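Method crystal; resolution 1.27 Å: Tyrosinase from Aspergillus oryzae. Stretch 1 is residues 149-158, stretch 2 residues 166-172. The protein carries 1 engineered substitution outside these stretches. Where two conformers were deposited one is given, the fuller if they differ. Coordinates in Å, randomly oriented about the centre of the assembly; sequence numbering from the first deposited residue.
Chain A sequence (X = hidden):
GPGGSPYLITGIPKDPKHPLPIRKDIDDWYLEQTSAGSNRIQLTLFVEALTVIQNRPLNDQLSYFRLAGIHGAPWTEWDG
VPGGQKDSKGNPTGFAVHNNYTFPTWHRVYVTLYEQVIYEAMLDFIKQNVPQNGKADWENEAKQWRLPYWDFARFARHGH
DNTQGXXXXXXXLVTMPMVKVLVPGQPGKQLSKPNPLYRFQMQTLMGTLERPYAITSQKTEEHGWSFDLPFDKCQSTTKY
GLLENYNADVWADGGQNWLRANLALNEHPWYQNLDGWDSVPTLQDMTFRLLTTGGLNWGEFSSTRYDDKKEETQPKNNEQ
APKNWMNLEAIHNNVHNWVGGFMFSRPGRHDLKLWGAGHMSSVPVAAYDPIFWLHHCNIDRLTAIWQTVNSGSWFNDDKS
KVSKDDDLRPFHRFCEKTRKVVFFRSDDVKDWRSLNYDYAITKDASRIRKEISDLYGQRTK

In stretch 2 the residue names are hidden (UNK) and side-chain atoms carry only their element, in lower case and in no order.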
# COMPACT_ATOMS: atom_id res chain seq x y z
N TYR A 149 21.65 8.00 0.47
CA TYR A 149 20.74 9.14 0.59
C TYR A 149 19.63 9.04 -0.44
O TYR A 149 19.82 8.53 -1.55
CB TYR A 149 21.49 10.49 0.50
CG TYR A 149 22.10 10.78 -0.85
CD1 TYR A 149 21.38 11.44 -1.84
CD2 TYR A 149 23.41 10.40 -1.12
CE1 TYR A 149 21.93 11.72 -3.08
CE2 TYR A 149 23.99 10.66 -2.36
CZ TYR A 149 23.24 11.32 -3.33
OH TYR A 149 23.81 11.57 -4.56
N TRP A 150 18.46 9.57 -0.05
CA TRP A 150 17.37 9.73 -1.02
C TRP A 150 17.40 11.13 -1.63
O TRP A 150 17.17 12.12 -0.94
CB TRP A 150 16.02 9.50 -0.33
CG TRP A 150 14.85 9.88 -1.20
CD1 TRP A 150 14.67 9.60 -2.52
CD2 TRP A 150 13.69 10.61 -0.75
NE1 TRP A 150 13.47 10.13 -2.93
CE2 TRP A 150 12.85 10.75 -1.88
CE3 TRP A 150 13.31 11.16 0.47
CZ2 TRP A 150 11.63 11.42 -1.82
CZ3 TRP A 150 12.09 11.83 0.53
CH2 TRP A 150 11.27 11.96 -0.61
N ASP A 151 17.72 11.18 -2.92
CA ASP A 151 17.75 12.47 -3.60
C ASP A 151 16.33 12.87 -4.00
O ASP A 151 15.85 12.59 -5.11
CB ASP A 151 18.69 12.46 -4.81
CG ASP A 151 19.03 13.90 -5.21
OD1 ASP A 151 18.26 14.81 -4.88
OD2 ASP A 151 20.11 14.08 -5.82
N PHE A 152 15.65 13.52 -3.07
CA PHE A 152 14.25 13.91 -3.28
C PHE A 152 14.10 14.97 -4.37
O PHE A 152 12.98 15.23 -4.82
CB PHE A 152 13.57 14.34 -1.97
CG PHE A 152 14.27 15.45 -1.22
CD1 PHE A 152 14.33 16.74 -1.74
CD2 PHE A 152 14.88 15.21 0.01
CE1 PHE A 152 14.98 17.76 -1.03
CE2 PHE A 152 15.50 16.21 0.75
CZ PHE A 152 15.55 17.50 0.20
N ALA A 153 15.20 15.61 -4.79
CA ALA A 153 15.16 16.68 -5.77
C ALA A 153 15.65 16.26 -7.15
O ALA A 153 15.65 17.09 -8.06
CB ALA A 153 15.96 17.86 -5.25
N ARG A 154 16.05 15.01 -7.33
CA ARG A 154 16.57 14.51 -8.59
C ARG A 154 15.49 13.70 -9.30
O ARG A 154 14.86 12.84 -8.68
CB ARG A 154 17.78 13.60 -8.33
CG ARG A 154 18.46 13.11 -9.62
CD ARG A 154 19.68 12.27 -9.23
NE ARG A 154 20.38 11.82 -10.42
CZ ARG A 154 21.23 10.80 -10.45
NH1 ARG A 154 21.48 10.09 -9.37
NH2 ARG A 154 21.82 10.48 -11.58
N PHE A 155 15.25 13.92 -10.59
CA PHE A 155 14.27 13.11 -11.30
C PHE A 155 14.72 11.66 -11.32
O PHE A 155 15.89 11.38 -11.61
CB PHE A 155 14.16 13.64 -12.74
CG PHE A 155 13.59 15.04 -12.82
CD1 PHE A 155 12.50 15.42 -12.05
CD2 PHE A 155 14.15 15.97 -13.67
CE1 PHE A 155 11.98 16.69 -12.19
CE2 PHE A 155 13.62 17.25 -13.83
CZ PHE A 155 12.52 17.61 -13.08
N ALA A 156 13.82 10.73 -11.00
CA ALA A 156 14.13 9.31 -11.02
C ALA A 156 14.48 8.85 -12.43
O ALA A 156 13.89 9.31 -13.41
CB ALA A 156 12.91 8.50 -10.56
N ARG A 157 15.43 7.93 -12.56
CA ARG A 157 15.83 7.53 -13.91
C ARG A 157 14.85 6.47 -14.42
O ARG A 157 14.19 5.79 -13.63
CB ARG A 157 17.27 7.02 -13.86
CG ARG A 157 18.34 8.10 -13.88
CD ARG A 157 18.27 9.01 -12.67
NE ARG A 157 18.78 8.36 -11.46
CZ ARG A 157 18.44 8.70 -10.22
NH1 ARG A 157 17.57 9.68 -10.02
NH2 ARG A 157 18.95 8.07 -9.16
N HIS A 158 14.75 6.37 -15.73
CA HIS A 158 13.93 5.37 -16.40
C HIS A 158 14.80 4.23 -16.91
O HIS A 158 15.46 4.35 -17.95
CB HIS A 158 13.14 6.02 -17.55
CG HIS A 158 12.16 7.05 -17.09
ND1 HIS A 158 11.40 7.80 -17.95
CD2 HIS A 158 11.83 7.48 -15.85
CE1 HIS A 158 10.63 8.63 -17.27
NE2 HIS A 158 10.88 8.46 -15.98
N UNK A 166 11.52 12.37 -15.46
CA UNK A 166 10.65 13.52 -15.56
C UNK A 166 9.95 13.81 -14.24
O UNK A 166 9.24 14.81 -14.10
o UNK A 166 9.20 11.07 -15.71
c UNK A 166 9.61 13.24 -16.65
o UNK A 166 7.64 11.94 -16.99
c UNK A 166 8.77 12.00 -16.43
N UNK A 167 10.05 12.91 -13.26
CA UNK A 167 9.27 12.71 -12.05
C UNK A 167 10.16 12.56 -10.81
O UNK A 167 11.07 11.71 -10.83
c UNK A 167 8.39 11.44 -12.13
c UNK A 167 6.64 9.97 -10.90
c UNK A 167 7.35 11.30 -11.04
o UNK A 167 5.63 9.89 -10.15
o UNK A 167 7.04 8.94 -11.49
N UNK A 168 9.93 13.29 -9.72
CA UNK A 168 10.55 12.95 -8.45
C UNK A 168 9.84 11.74 -7.87
O UNK A 168 8.63 11.56 -8.07
c UNK A 168 12.47 15.38 -8.31
c UNK A 168 10.69 16.59 -7.01
c UNK A 168 10.44 14.16 -7.51
c UNK A 168 10.98 15.49 -8.03
N UNK A 169 10.56 10.88 -7.17
CA UNK A 169 9.95 9.66 -6.67
C UNK A 169 10.56 9.26 -5.34
O UNK A 169 11.76 9.46 -5.11
n UNK A 169 10.53 5.51 -11.70
c UNK A 169 9.85 6.58 -12.10
c UNK A 169 10.18 8.47 -7.62
c UNK A 169 9.55 8.64 -9.01
n UNK A 169 9.48 7.50 -11.20
n UNK A 169 9.54 6.77 -13.38
c UNK A 169 9.79 7.34 -9.78
N UNK A 170 9.75 8.61 -4.50
CA UNK A 170 10.38 7.85 -3.41
C UNK A 170 11.38 6.82 -3.94
O UNK A 170 11.26 6.32 -5.06
c UNK A 170 7.41 7.03 -0.95
c UNK A 170 9.33 7.08 -2.60
c UNK A 170 8.78 9.10 -1.17
c UNK A 170 8.25 7.89 -1.90
N UNK A 171 12.38 6.44 -3.15
CA UNK A 171 13.34 5.42 -3.62
C UNK A 171 12.65 4.14 -4.08
O UNK A 171 11.69 3.66 -3.46
c UNK A 171 14.13 5.08 -2.35
c UNK A 171 12.66 6.89 -1.78
c UNK A 171 14.06 6.34 -1.54
N UNK A 172 13.22 3.56 -5.13
CA UNK A 172 12.77 2.24 -5.58
C UNK A 172 12.61 1.29 -4.40
O UNK A 172 11.57 0.65 -4.19
c UNK A 172 13.76 1.63 -6.60
c UNK A 172 13.91 2.48 -7.88
c UNK A 172 15.17 2.18 -8.67
c UNK A 172 13.35 0.22 -6.95
O HOH W 1 13.38 11.64 -6.83
O HOH W 2 11.34 10.11 -13.60

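Position 166 carries four side-chain atoms, two carbons and then two oxygens on the second carbon. CA-to-CB points away from stretch 1, yet the short carboxylate turns back until one oxygen lies 3.1 Å from NE2 of His158, near the plane of the imidazole at its edge. The CA of 166 sits over one face of the Phe155 ring. Two carbons ending in a carboxylate make this Asp166.

Position 167 has three carbons in a row, the third bearing two oxygens. CA-to-CB points away from stretch 1, and CB of 167 is still 5.5 Å from NE2 of His158, the side chain's nearest approach; the backbone does the touching. N of Ala156 donates to O of 167 at 2.9 Å with an angle of 162°, and CA of Phe155 makes a CA-H...O contact with the same O at 3.5 Å. One carbon longer than aspartate, this is Glu167.

Position 168 shows four carbons forked at the second and no polar atom. One fork tip lies 3.4 Å from O of Phe152, a carbonyl left without a polar partner; the other lies 3.5 Å from C of Ala153 and 3.7 Å from CD1 of Phe155. A fork at the second carbon rather than the first means Leu168, which packs against the backbone of the type I turn from Asp151 to Arg154 and against the Phe155 ring. Its chi1 is m and its chi2 t.

Position 169 runs three carbons, a nitrogen, then a carbon carrying two more nitrogens. Its third carbon is 3.4 Å from CB of Ala156, which sits over one face of the planar end group. That guanidinium identifies Arg169. Its NE donates to OE1 of Glu167 at 2.8 Å in a salt bridge within the stretch. Its backbone O accepts from NE1 of Trp150 at 2.9 Å.

Position 170 again has four carbons forked at the second. CA-to-CB points away, but one tip returns to 3.7 Å from CZ2 of Trp150. This is Leu170.

Position 171 has three carbons closing a ring onto its own N. The ring carbon bonded to that N lies over the five-membered ring of Trp150, 3.5 Å from its centroid and 14° off the normal, a CH-pi contact. Only proline closes this way: Pro171.

Position 172 has four carbons forked at the first, with one arm two carbons long. It touches nothing on stretch 1. That branching is Ile172.

The rule is sparse pinning with apolar filling. Two direct hydrogen bonds, both to backbone carbonyls of stretch 2, fix two loops that have no regular strand pairing. Water 1 joins them between these pins, accepting from N of Arg169 at 2.9 Å and donating to O of Arg154 at 2.7 Å; water 2 extends the link, accepting from N of Asp166 at 2.9 Å and donating to O of Ala156 at 2.7 Å. Leu168 and Pro171 then pack against the turn and the indole.

Stretch 2, residues 166-172: DELRLPI
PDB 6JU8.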